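Local coordinates for cytoplasmic protein (Cryptococcus neoformans var. grubii serotype A, PDB 7LPO) that is a sterylglucosidase of glycoside hydrolase family 5 that probably hydrolyses the beta-glucosidic bond of steryl glucosides, at residues A[72-76]-A[77-81]; A[103-106]-A[107-111]; A[383-386]-A[387-390]; A[407-410]-A[411-415]; A[504-507]-A[508-512]. One frame throughout, in Å; residues are numbered along the deposited sequence.

Contact 1. Residues A[72-76]-A[77-81]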
# COMPACT_ATOMS: atom_id res chain seq x y z
N PHE A 72 -12.72 -8.15 -13.75
CA PHE A 72 -11.35 -8.12 -13.29
C PHE A 72 -10.58 -9.38 -13.63
O PHE A 72 -9.40 -9.48 -13.28
CB PHE A 72 -11.31 -7.92 -11.78
CG PHE A 72 -11.67 -6.54 -11.34
CD1 PHE A 72 -13.00 -6.13 -11.29
CD2 PHE A 72 -10.69 -5.64 -10.96
CE1 PHE A 72 -13.34 -4.86 -10.87
CE2 PHE A 72 -11.02 -4.37 -10.55
CZ PHE A 72 -12.34 -3.98 -10.49
N ILE A 73 -11.20 -10.35 -14.31
CA ILE A 73 -10.53 -11.61 -14.56
C ILE A 73 -9.25 -11.38 -15.34
O ILE A 73 -9.19 -10.56 -16.27
CB ILE A 73 -11.45 -12.59 -15.32
CG1 ILE A 73 -12.67 -12.94 -14.47
CG2 ILE A 73 -10.68 -13.84 -15.70
CD1 ILE A 73 -12.49 -14.17 -13.62
N ASN A 74 -8.20 -12.12 -14.97
CA ASN A 74 -6.89 -12.15 -15.61
C ASN A 74 -6.04 -10.94 -15.25
O ASN A 74 -5.00 -10.72 -15.88
CB ASN A 74 -7.00 -12.28 -17.13
CG ASN A 74 -7.19 -13.72 -17.57
OD1 ASN A 74 -6.69 -14.65 -16.94
ND2 ASN A 74 -7.94 -13.91 -18.65
N LYS A 75 -6.43 -10.16 -14.24
CA LYS A 75 -5.53 -9.24 -13.57
C LYS A 75 -5.40 -9.68 -12.12
O LYS A 75 -6.42 -9.87 -11.45
CB LYS A 75 -6.05 -7.80 -13.64
CG LYS A 75 -6.09 -7.22 -15.04
CD LYS A 75 -7.11 -6.10 -15.11
CE LYS A 75 -6.49 -4.85 -15.72
NZ LYS A 75 -7.10 -3.63 -15.14
N PRO A 76 -4.19 -9.78 -11.57
CA PRO A 76 -2.95 -9.21 -12.13
C PRO A 76 -2.26 -10.02 -13.21
O PRO A 76 -1.50 -9.45 -13.99
CB PRO A 76 -2.03 -9.11 -10.90
CG PRO A 76 -2.46 -10.29 -10.04
CD PRO A 76 -3.97 -10.43 -10.27
N LEU A 77 -2.51 -11.32 -13.27
CA LEU A 77 -1.79 -12.21 -14.18
C LEU A 77 -2.77 -12.91 -15.11
O LEU A 77 -3.79 -13.44 -14.67
CB LEU A 77 -0.99 -13.23 -13.39
CG LEU A 77 0.21 -12.71 -12.60
CD1 LEU A 77 0.80 -13.87 -11.82
CD2 LEU A 77 1.25 -12.06 -13.49
N ASN A 78 -2.45 -12.90 -16.40
CA ASN A 78 -3.25 -13.61 -17.39
C ASN A 78 -2.89 -15.10 -17.36
O ASN A 78 -1.72 -15.47 -17.54
CB ASN A 78 -3.01 -13.03 -18.77
CG ASN A 78 -4.01 -13.55 -19.79
OD1 ASN A 78 -4.17 -14.75 -19.95
ND2 ASN A 78 -4.68 -12.64 -20.46
N LEU A 79 -3.88 -15.94 -17.10
CA LEU A 79 -3.66 -17.37 -16.98
C LEU A 79 -4.01 -18.12 -18.26
O LEU A 79 -3.91 -19.35 -18.29
CB LEU A 79 -4.47 -17.93 -15.80
CG LEU A 79 -4.13 -17.31 -14.44
CD1 LEU A 79 -5.10 -17.80 -13.35
CD2 LEU A 79 -2.71 -17.59 -14.00
N ASP A 80 -4.42 -17.42 -19.32
CA ASP A 80 -4.79 -18.06 -20.57
C ASP A 80 -3.68 -18.04 -21.62
O ASP A 80 -3.72 -18.86 -22.54
CB ASP A 80 -6.03 -17.39 -21.17
CG ASP A 80 -7.26 -17.50 -20.27
OD1 ASP A 80 -7.36 -18.50 -19.52
OD2 ASP A 80 -8.11 -16.59 -20.31
N ASP A 81 -2.71 -17.13 -21.51
CA ASP A 81 -1.76 -16.89 -22.60
C ASP A 81 -0.33 -17.28 -22.26
O ASP A 81 0.58 -16.99 -23.04
CB ASP A 81 -1.80 -15.41 -23.01
CG ASP A 81 -1.37 -14.47 -21.89
OD1 ASP A 81 -0.86 -14.95 -20.85
OD2 ASP A 81 -1.54 -13.24 -22.04
O HOH W 1 -8.39 -17.00 -16.87
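The side-chain amide of N74 lies flat over that of N78, the two planes only 10° apart and N74 CG 3.9 Å from N78 CG. Each amide bonds the backbone further along, N74 OD1 to L79 N and N78 OD1 to D80 N. L79 N reaches N74 OD1 at 3.1 Å in an almost straight bond (173° at the hydrogen), although the donor stands well above the carbonyl plane. At the other end of the same amide, N74 ND2 donates to D80 OD2 at 3.2 Å. The acceptor lies close to the amide plane of N74, but the carboxylate is turned about at right angles to it, which means that OD2 is met from above its own plane. A water donates to both N74 OD1, at 2.9 Å, and D80 OD1, adding a second link between these two side chains.

N78 works differently, because its CG stands anti to the backbone N (chi1 -169°) and its OD1 is directed at the chain that follows. D80 N donates to N78 OD1 at 2.8 Å in the carbonyl plane, the bond that defines an Asx turn. Upstream, a type II turn from F72 to K75 carries N74 with positive phi, and the peptide bond before P76 is cis; P76 CG packs 4.4 Å from L77 CG. The loop joins helix 61-66 to helix 83-93. P76 and L79 rest on helix 118-133, where Y120 and Y123 bond to K75 O and L77 O, while L77 packs on helix 83-93 and P76 also touches Y101 of strand 98-104.

Contact 2. Residues A[103-106]-A[107-111]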
# COMPACT_ATOMS: atom_id res chain seq x y z
N PHE A 103 -6.40 -7.05 -4.10
CA PHE A 103 -7.76 -7.24 -4.58
C PHE A 103 -8.63 -6.12 -4.03
O PHE A 103 -8.31 -5.51 -3.01
CB PHE A 103 -8.33 -8.62 -4.20
CG PHE A 103 -8.59 -8.78 -2.73
CD1 PHE A 103 -7.57 -9.17 -1.88
CD2 PHE A 103 -9.84 -8.54 -2.21
CE1 PHE A 103 -7.79 -9.32 -0.53
CE2 PHE A 103 -10.08 -8.69 -0.86
CZ PHE A 103 -9.05 -9.08 -0.01
N THR A 104 -9.73 -5.84 -4.71
CA THR A 104 -10.62 -4.78 -4.27
C THR A 104 -11.98 -5.33 -3.90
O THR A 104 -12.44 -6.35 -4.43
CB THR A 104 -10.78 -3.69 -5.34
OG1 THR A 104 -11.43 -4.25 -6.50
CG2 THR A 104 -9.40 -3.11 -5.70
N TRP A 105 -12.62 -4.65 -2.95
CA TRP A 105 -14.01 -4.91 -2.63
C TRP A 105 -14.89 -4.87 -3.87
O TRP A 105 -15.80 -5.70 -4.03
CB TRP A 105 -14.45 -3.87 -1.60
CG TRP A 105 -15.82 -4.01 -1.04
CD1 TRP A 105 -16.68 -5.05 -1.20
CD2 TRP A 105 -16.48 -3.05 -0.21
NE1 TRP A 105 -17.84 -4.80 -0.51
CE2 TRP A 105 -17.74 -3.57 0.09
CE3 TRP A 105 -16.12 -1.81 0.31
CZ2 TRP A 105 -18.65 -2.88 0.88
CZ3 TRP A 105 -17.03 -1.12 1.08
CH2 TRP A 105 -18.28 -1.66 1.37
N GLU A 106 -14.61 -3.93 -4.79
CA GLU A 106 -15.42 -3.83 -5.99
C GLU A 106 -15.39 -5.13 -6.78
O GLU A 106 -16.42 -5.57 -7.31
CB GLU A 106 -14.95 -2.68 -6.88
CG GLU A 106 -15.64 -2.64 -8.24
CD GLU A 106 -15.14 -1.52 -9.15
OE1 GLU A 106 -15.80 -1.29 -10.18
OE2 GLU A 106 -14.11 -0.87 -8.86
N SER A 107 -14.20 -5.73 -6.91
CA SER A 107 -14.06 -6.94 -7.72
C SER A 107 -14.80 -8.12 -7.11
O SER A 107 -15.12 -9.08 -7.83
CB SER A 107 -12.58 -7.28 -7.92
OG SER A 107 -11.97 -7.72 -6.71
N LEU A 108 -15.12 -8.06 -5.82
CA LEU A 108 -15.83 -9.13 -5.14
C LEU A 108 -17.34 -8.92 -5.06
O LEU A 108 -18.08 -9.91 -4.96
CB LEU A 108 -15.30 -9.31 -3.71
CG LEU A 108 -13.86 -9.75 -3.52
CD1 LEU A 108 -13.51 -9.72 -2.02
CD2 LEU A 108 -13.60 -11.13 -4.09
N GLU A 109 -17.83 -7.67 -5.09
CA GLU A 109 -19.24 -7.41 -4.81
C GLU A 109 -19.81 -6.33 -5.72
O GLU A 109 -20.76 -5.63 -5.33
CB GLU A 109 -19.43 -7.03 -3.33
CG GLU A 109 -20.82 -7.27 -2.76
CD GLU A 109 -20.87 -7.11 -1.23
OE1 GLU A 109 -19.90 -6.62 -0.62
OE2 GLU A 109 -21.89 -7.47 -0.62
N HIS A 110 -19.28 -6.20 -6.93
CA HIS A 110 -19.76 -5.17 -7.85
C HIS A 110 -21.21 -5.39 -8.25
O HIS A 110 -21.91 -4.42 -8.57
CB HIS A 110 -18.90 -5.15 -9.10
CG HIS A 110 -18.70 -6.50 -9.71
ND1 HIS A 110 -19.62 -7.08 -10.56
CD2 HIS A 110 -17.68 -7.38 -9.59
CE1 HIS A 110 -19.18 -8.27 -10.93
NE2 HIS A 110 -18.01 -8.48 -10.35
N ALA A 111 -21.67 -6.64 -8.27
CA ALA A 111 -23.02 -6.93 -8.74
C ALA A 111 -24.10 -6.36 -7.83
O ALA A 111 -25.22 -6.13 -8.30
CB ALA A 111 -23.22 -8.44 -8.88
O HOH W 2 -9.27 -6.56 -7.62
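W105 NE1 donates to E109 OE1 at 2.8 Å with 170° at the hydrogen, and the oxygen lies in the indole plane, at the ring edge. It is met on its anti side, with the carboxylate turned 50° from the ring. In the first turn of the same helix, the hydroxyl of S107 folds back on T104 O at 2.7 Å, in the carbonyl plane and on a lone pair. S107 OG can do this because it sits between its own backbone N and carbonyl carbon (chi1 69°), which swings it toward the preceding residues. Beside this bond, S107 N donates to T104 OG1 at 3.2 Å. L108 CD1 meets the F103 ring obliquely, 3.8 Å from CE2.

T104 is the N-cap of helix 105-109, and the S107 N to T104 OG1 bond is its capping bond: the threonine closes the start of the helix directly after strand 98-104, a strand-to-helix passage in the TIM-barrel domain expected of family 5 glycosidases. A water accepts from T104 N and donates to S107 OG, extending the cap network.

Further out, the polar ends are positioned by partners elsewhere in the chain. E109 has a second partner, its OE2 accepting from K114 N, so both carboxylate oxygens are engaged and OE1 is held at the indole. F240 meets the W105 ring edge-to-face, and A243 of helix 232-254 touches it too. E106 forms a salt bridge with R149, while H110 is gripped by D117 and by G68 O.

Contact 3. Residues A[383-386]-A[387-390]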
# COMPACT_ATOMS: atom_id res chain seq x y z
N ARG A 383 -21.48 24.23 14.47
CA ARG A 383 -20.70 23.37 15.37
C ARG A 383 -19.34 23.11 14.74
O ARG A 383 -19.05 22.01 14.27
CB ARG A 383 -21.45 22.07 15.67
CG ARG A 383 -22.83 22.29 16.33
CD ARG A 383 -23.52 20.95 16.69
NE ARG A 383 -22.83 20.26 17.78
CZ ARG A 383 -23.28 19.16 18.39
NH1 ARG A 383 -24.44 18.61 18.03
NH2 ARG A 383 -22.57 18.60 19.36
N PRO A 384 -18.47 24.11 14.73
CA PRO A 384 -17.17 23.94 14.06
C PRO A 384 -16.36 22.76 14.59
O PRO A 384 -15.57 22.17 13.84
CB PRO A 384 -16.44 25.27 14.31
CG PRO A 384 -17.50 26.23 14.82
CD PRO A 384 -18.61 25.41 15.41
N ASP A 385 -16.52 22.40 15.86
CA ASP A 385 -15.76 21.31 16.47
C ASP A 385 -16.56 20.01 16.56
O ASP A 385 -16.14 19.07 17.25
CB ASP A 385 -15.31 21.72 17.87
CG ASP A 385 -16.47 21.96 18.81
OD1 ASP A 385 -17.59 22.28 18.33
OD2 ASP A 385 -16.29 21.81 20.04
N TYR A 386 -17.68 19.92 15.85
CA TYR A 386 -18.58 18.77 15.90
C TYR A 386 -17.86 17.43 15.89
O TYR A 386 -18.23 16.53 16.65
CB TYR A 386 -19.54 18.85 14.70
CG TYR A 386 -20.57 17.76 14.62
CD1 TYR A 386 -21.64 17.72 15.51
CD2 TYR A 386 -20.51 16.79 13.62
CE1 TYR A 386 -22.61 16.73 15.43
CE2 TYR A 386 -21.49 15.80 13.53
CZ TYR A 386 -22.53 15.78 14.44
OH TYR A 386 -23.48 14.81 14.36
N PHE A 387 -16.86 17.29 15.02
CA PHE A 387 -16.20 16.00 14.82
C PHE A 387 -14.99 15.78 15.72
O PHE A 387 -14.40 14.70 15.68
CB PHE A 387 -15.76 15.88 13.36
CG PHE A 387 -16.90 15.90 12.37
CD1 PHE A 387 -17.62 14.75 12.09
CD2 PHE A 387 -17.23 17.07 11.70
CE1 PHE A 387 -18.66 14.77 11.14
CE2 PHE A 387 -18.26 17.09 10.76
CZ PHE A 387 -18.97 15.93 10.48
N SER A 388 -14.61 16.75 16.54
CA SER A 388 -13.45 16.59 17.41
C SER A 388 -13.77 15.93 18.74
O SER A 388 -12.84 15.53 19.46
CB SER A 388 -12.81 17.95 17.68
OG SER A 388 -13.68 18.77 18.45
N THR A 389 -15.04 15.80 19.09
CA THR A 389 -15.48 15.24 20.35
C THR A 389 -16.68 14.34 20.07
O THR A 389 -17.04 14.11 18.92
CB THR A 389 -15.84 16.35 21.35
OG1 THR A 389 -16.85 17.20 20.79
CG2 THR A 389 -14.61 17.21 21.70
N LEU A 390 -17.31 13.83 21.12
CA LEU A 390 -18.56 13.09 20.98
C LEU A 390 -19.74 14.05 21.07
O LEU A 390 -19.83 14.81 22.04
CB LEU A 390 -18.68 12.02 22.05
CG LEU A 390 -17.47 11.08 22.12
CD1 LEU A 390 -17.46 10.29 23.40
CD2 LEU A 390 -17.46 10.14 20.90
O HOH W 3 -15.25 19.46 13.57
O HOH W 4 -18.99 16.95 19.02
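D385 O is held by two groups of one residue: S388 N donates to it at 2.9 Å with 160° at the hydrogen, and S388 OG donates at 2.8 Å. The approaches differ. The hydroxyl lies in the carbonyl plane on a lone pair, whereas the amide stands well out of that plane, leaving room for both donors on one oxygen. S388 OG is placed between its backbone N and carbonyl carbon (chi1 66°), and this rotation brings it over the preceding turn, 3.4 Å from D385 CB.

The adjacent side chains Y386 and F387 form a T-shaped pair. The edge of the Y386 ring points into the face of F387, with centroids 4.8 Å apart and planes at 87°; Y386 CD2 is the atom over the centre of the phenylalanine ring, 3.6 Å from F387 CZ. On its other edge, Y386 CD1 stands over the guanidinium of R383.

Two waters bridge the segments. One donates to P384 O and accepts from F387 N; another donates to Y386 O and lies 2.8 Å from T389 OG1. A type I turn from R383 to Y386 is closed by Y386 N to R383 O; the S388 N to D385 O bond, also i to i+3, follows directly and overlaps it.

This segment links strand 380-381 to the weakly bonded strand near 389-390. It packs against helix 206-221 through F387 on T213 and through Y221, whose backbone oxygen accepts from Y386 OH and whose hydroxyl bonds to T389 O. W368 of helix 367-370 meets F387 edge-to-face.

Contact 4. Residues A[407-410]-A[411-415]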
# COMPACT_ATOMS: atom_id res chain seq x y z
N LEU A 407 -11.62 -0.37 16.56
CA LEU A 407 -12.87 -1.12 16.69
C LEU A 407 -13.21 -1.85 15.40
O LEU A 407 -13.61 -3.01 15.42
CB LEU A 407 -14.00 -0.17 17.09
CG LEU A 407 -15.36 -0.78 17.39
CD1 LEU A 407 -15.28 -1.92 18.39
CD2 LEU A 407 -16.28 0.33 17.91
N HIS A 408 -13.04 -1.18 14.25
CA HIS A 408 -13.21 -1.87 12.98
C HIS A 408 -12.23 -3.04 12.86
O HIS A 408 -12.58 -4.10 12.34
CB HIS A 408 -13.02 -0.90 11.80
CG HIS A 408 -12.71 -1.59 10.51
ND1 HIS A 408 -13.66 -2.27 9.78
CD2 HIS A 408 -11.54 -1.75 9.84
CE1 HIS A 408 -13.10 -2.81 8.71
NE2 HIS A 408 -11.82 -2.49 8.72
N TRP A 409 -11.01 -2.85 13.35
CA TRP A 409 -9.99 -3.87 13.19
C TRP A 409 -10.30 -5.12 14.00
O TRP A 409 -9.98 -6.23 13.57
CB TRP A 409 -8.61 -3.34 13.58
CG TRP A 409 -7.56 -4.41 13.46
CD1 TRP A 409 -6.85 -4.74 12.34
CD2 TRP A 409 -7.15 -5.32 14.48
NE1 TRP A 409 -6.00 -5.78 12.61
CE2 TRP A 409 -6.17 -6.16 13.92
CE3 TRP A 409 -7.50 -5.50 15.82
CZ2 TRP A 409 -5.55 -7.17 14.64
CZ3 TRP A 409 -6.89 -6.51 16.54
CH2 TRP A 409 -5.92 -7.33 15.95
N LEU A 410 -10.92 -4.96 15.18
CA LEU A 410 -11.32 -6.13 15.95
C LEU A 410 -12.31 -6.98 15.17
O LEU A 410 -12.13 -8.20 15.05
CB LEU A 410 -11.93 -5.71 17.29
CG LEU A 410 -11.02 -4.88 18.20
CD1 LEU A 410 -11.87 -4.34 19.37
CD2 LEU A 410 -9.84 -5.67 18.73
N ALA A 411 -13.35 -6.35 14.61
CA ALA A 411 -14.35 -7.05 13.81
C ALA A 411 -13.72 -7.70 12.58
O ALA A 411 -13.99 -8.87 12.27
CB ALA A 411 -15.46 -6.09 13.38
N TYR A 412 -12.88 -6.95 11.86
CA TYR A 412 -12.23 -7.50 10.67
C TYR A 412 -11.36 -8.69 11.03
O TYR A 412 -11.47 -9.77 10.44
CB TYR A 412 -11.41 -6.41 9.98
CG TYR A 412 -10.57 -6.91 8.82
CD1 TYR A 412 -11.13 -7.10 7.58
CD2 TYR A 412 -9.21 -7.20 8.98
CE1 TYR A 412 -10.39 -7.56 6.51
CE2 TYR A 412 -8.46 -7.68 7.91
CZ TYR A 412 -9.06 -7.85 6.68
OH TYR A 412 -8.34 -8.30 5.59
N SER A 413 -10.47 -8.52 12.02
CA SER A 413 -9.49 -9.56 12.33
C SER A 413 -10.17 -10.83 12.83
O SER A 413 -9.71 -11.94 12.52
CB SER A 413 -8.47 -9.03 13.34
OG SER A 413 -9.07 -8.73 14.59
N SER A 414 -11.26 -10.71 13.59
CA SER A 414 -11.98 -11.89 14.03
C SER A 414 -12.52 -12.69 12.85
O SER A 414 -12.49 -13.92 12.85
CB SER A 414 -13.12 -11.51 14.97
OG SER A 414 -12.62 -10.88 16.12
N ARG A 415 -13.04 -12.00 11.84
CA ARG A 415 -13.57 -12.70 10.68
C ARG A 415 -12.46 -13.43 9.93
O ARG A 415 -12.65 -14.56 9.49
CB ARG A 415 -14.29 -11.74 9.73
CG ARG A 415 -14.91 -12.45 8.51
CD ARG A 415 -16.05 -13.39 8.94
NE ARG A 415 -16.96 -12.65 9.81
CZ ARG A 415 -17.97 -11.90 9.38
NH1 ARG A 415 -18.22 -11.82 8.07
NH2 ARG A 415 -18.72 -11.24 10.24
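S413 lies over the indole of W409 one turn earlier, and this is the chief side-chain contact. S413 CB makes a CH-pi contact with the six-membered ring, 3.8 Å from its centroid and 17° off the normal. S413 OG stands over the same face, displaced toward the rim. W409 CG is anti to its backbone N (chi1 178°), which lays the indole along the helix surface beneath the serine. A looser face contact is that of H408, whose NE2 is 4.1 Å from Y412 CB; the two side chains run alongside each other in the same direction.

The hydrogen bonds are mainly the i to i+4 ladder. Y412 N to H408 O is 2.9 Å, with the donor nearly on the line of the carbonyl, and S413 N to W409 O is 2.8 Å. A serine hydroxyl adds to the ladder at L410 O: S414 OG donates to it at 2.9 Å from the face of the carbonyl opposite to that used by S414 N. S413 OG lies 2.8 Å from W409 O and 3.1 Å from L410 O.

Within the fold, H408, Y412 and R415 of helix 400-419 face helix 232-254, with H408 bonded to Q237 and R415 salt-bridged to D242. W409 turns toward H425 and I427 of strand 424-427 and is flanked by F442 and L443 of helix 440-443.

Contact 5. Residues A[504-507]-A[508-512]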
# COMPACT_ATOMS: atom_id res chain seq x y z
N LEU A 504 9.68 3.70 12.30
CA LEU A 504 8.53 2.82 12.12
C LEU A 504 8.78 1.47 12.75
O LEU A 504 7.87 0.87 13.34
CB LEU A 504 8.22 2.66 10.64
CG LEU A 504 7.71 3.87 9.87
CD1 LEU A 504 7.40 3.43 8.44
CD2 LEU A 504 6.50 4.48 10.52
N LYS A 505 10.00 0.94 12.61
CA LYS A 505 10.35 -0.29 13.31
C LYS A 505 10.13 -0.14 14.81
O LYS A 505 9.61 -1.05 15.46
CB LYS A 505 11.81 -0.66 13.00
CG LYS A 505 12.09 -2.16 12.98
CD LYS A 505 13.55 -2.43 12.57
CE LYS A 505 13.96 -3.87 12.86
NZ LYS A 505 15.42 -4.00 13.18
N GLN A 506 10.48 1.02 15.36
CA GLN A 506 10.38 1.23 16.80
C GLN A 506 8.93 1.33 17.25
O GLN A 506 8.60 0.89 18.36
CB GLN A 506 11.16 2.48 17.19
CG GLN A 506 11.27 2.72 18.68
CD GLN A 506 12.14 1.70 19.39
OE1 GLN A 506 13.06 1.13 18.80
NE2 GLN A 506 11.83 1.43 20.65
N ASP A 507 8.04 1.88 16.42
CA ASP A 507 6.61 1.89 16.75
C ASP A 507 6.12 0.49 17.11
O ASP A 507 5.26 0.32 17.97
CB ASP A 507 5.78 2.41 15.58
CG ASP A 507 5.91 3.90 15.37
OD1 ASP A 507 6.54 4.59 16.20
OD2 ASP A 507 5.38 4.38 14.35
N THR A 508 6.65 -0.53 16.42
CA THR A 508 6.15 -1.88 16.63
C THR A 508 6.44 -2.36 18.04
O THR A 508 5.53 -2.79 18.76
CB THR A 508 6.77 -2.83 15.60
OG1 THR A 508 6.52 -2.33 14.28
CG2 THR A 508 6.19 -4.23 15.77
N ILE A 509 7.70 -2.29 18.46
CA ILE A 509 8.08 -2.82 19.77
C ILE A 509 7.56 -1.92 20.89
O ILE A 509 7.23 -2.41 21.98
CB ILE A 509 9.60 -3.01 19.84
CG1 ILE A 509 9.96 -3.87 21.05
CG2 ILE A 509 10.31 -1.66 19.91
CD1 ILE A 509 11.37 -4.37 21.04
N ASP A 510 7.46 -0.61 20.65
CA ASP A 510 6.92 0.29 21.66
C ASP A 510 5.45 -0.02 21.97
O ASP A 510 5.01 0.12 23.11
CB ASP A 510 7.03 1.74 21.19
CG ASP A 510 8.42 2.28 21.28
OD1 ASP A 510 9.29 1.60 21.87
OD2 ASP A 510 8.64 3.39 20.75
N ILE A 511 4.68 -0.40 20.95
CA ILE A 511 3.22 -0.36 21.01
C ILE A 511 2.61 -1.75 20.90
O ILE A 511 1.80 -2.15 21.74
CB ILE A 511 2.64 0.57 19.93
CG1 ILE A 511 3.11 2.00 20.16
CG2 ILE A 511 1.11 0.48 19.93
CD1 ILE A 511 2.81 2.93 19.01
N LEU A 512 2.96 -2.49 19.85
CA LEU A 512 2.32 -3.78 19.63
C LEU A 512 2.99 -4.90 20.41
O LEU A 512 2.31 -5.80 20.90
CB LEU A 512 2.32 -4.11 18.13
CG LEU A 512 1.38 -3.25 17.29
CD1 LEU A 512 1.51 -3.56 15.79
CD2 LEU A 512 -0.07 -3.45 17.73
O HOH W 5 5.43 -0.01 12.67
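Q506 and D510 meet on the outer face of helix 490-512. Q506 NE2 donates to D510 OD1 at 2.8 Å, but the bond is bent to 142° at the hydrogen, and the oxygen is met from above the carboxylate plane with amide and carboxylate 64° apart. A bend at chi2 (68°) turns the glutamine amide back over the next turn, bringing NE2 also to 3.5 Å from I509 CG2. Both polar residues are exposed, so this bridge lies on the solvent side.

The inner side is closer packed and its polar atoms are tied to other parts of the fold. D507 is buried, with a salt bridge to R476 from one carboxylate oxygen and a bond from Q434 to the other. T508 OG1 bonds to T517, and a water that donates to L504 O lies 3.0 Å from T508 OG1. T508 and L512 both pack on S449 of strand 447-449.

The backbone shows where regular helix gives way. D510 N to Q506 O, at 3.0 Å, is a sound i to i+4 bond, whereas T508 N turns to K505 O at 3.2 Å, an i to i+3 bond. I511 N to D507 O is weak, and the I511 side chain crowds the same carbonyl, with CB 3.3 Å from D507 O. L512 N to T508 O, at 2.8 Å, is again a regular i to i+4 bond. The whole is an alpha-helix with a wider pi-type turn at 508-512, in the final turns before strand 518-522.

In the fold
Contact 2 is the most buried of the set, its cap and indole bond lying at the end of strand 98-104, whereas contacts 4 and 5 each have a buried and a solvent-facing side. Contacts 1 and 2 touch: F72 CD1 lies 3.6 Å from S107 CB, and both pack on helix 118-133. Contacts 2 and 4 share helix 232-254 as a neighbour, with nearest atoms about 6 Å apart. Contact 3 is outermost, its centre about 30 Å from the chain's centre, yet mostly buried. Chemistry varies accordingly: stacked amides and water in the loop of contact 1, aromatic pairing in contact 3, and serine or glutamine bonds along the helices of 4 and 5.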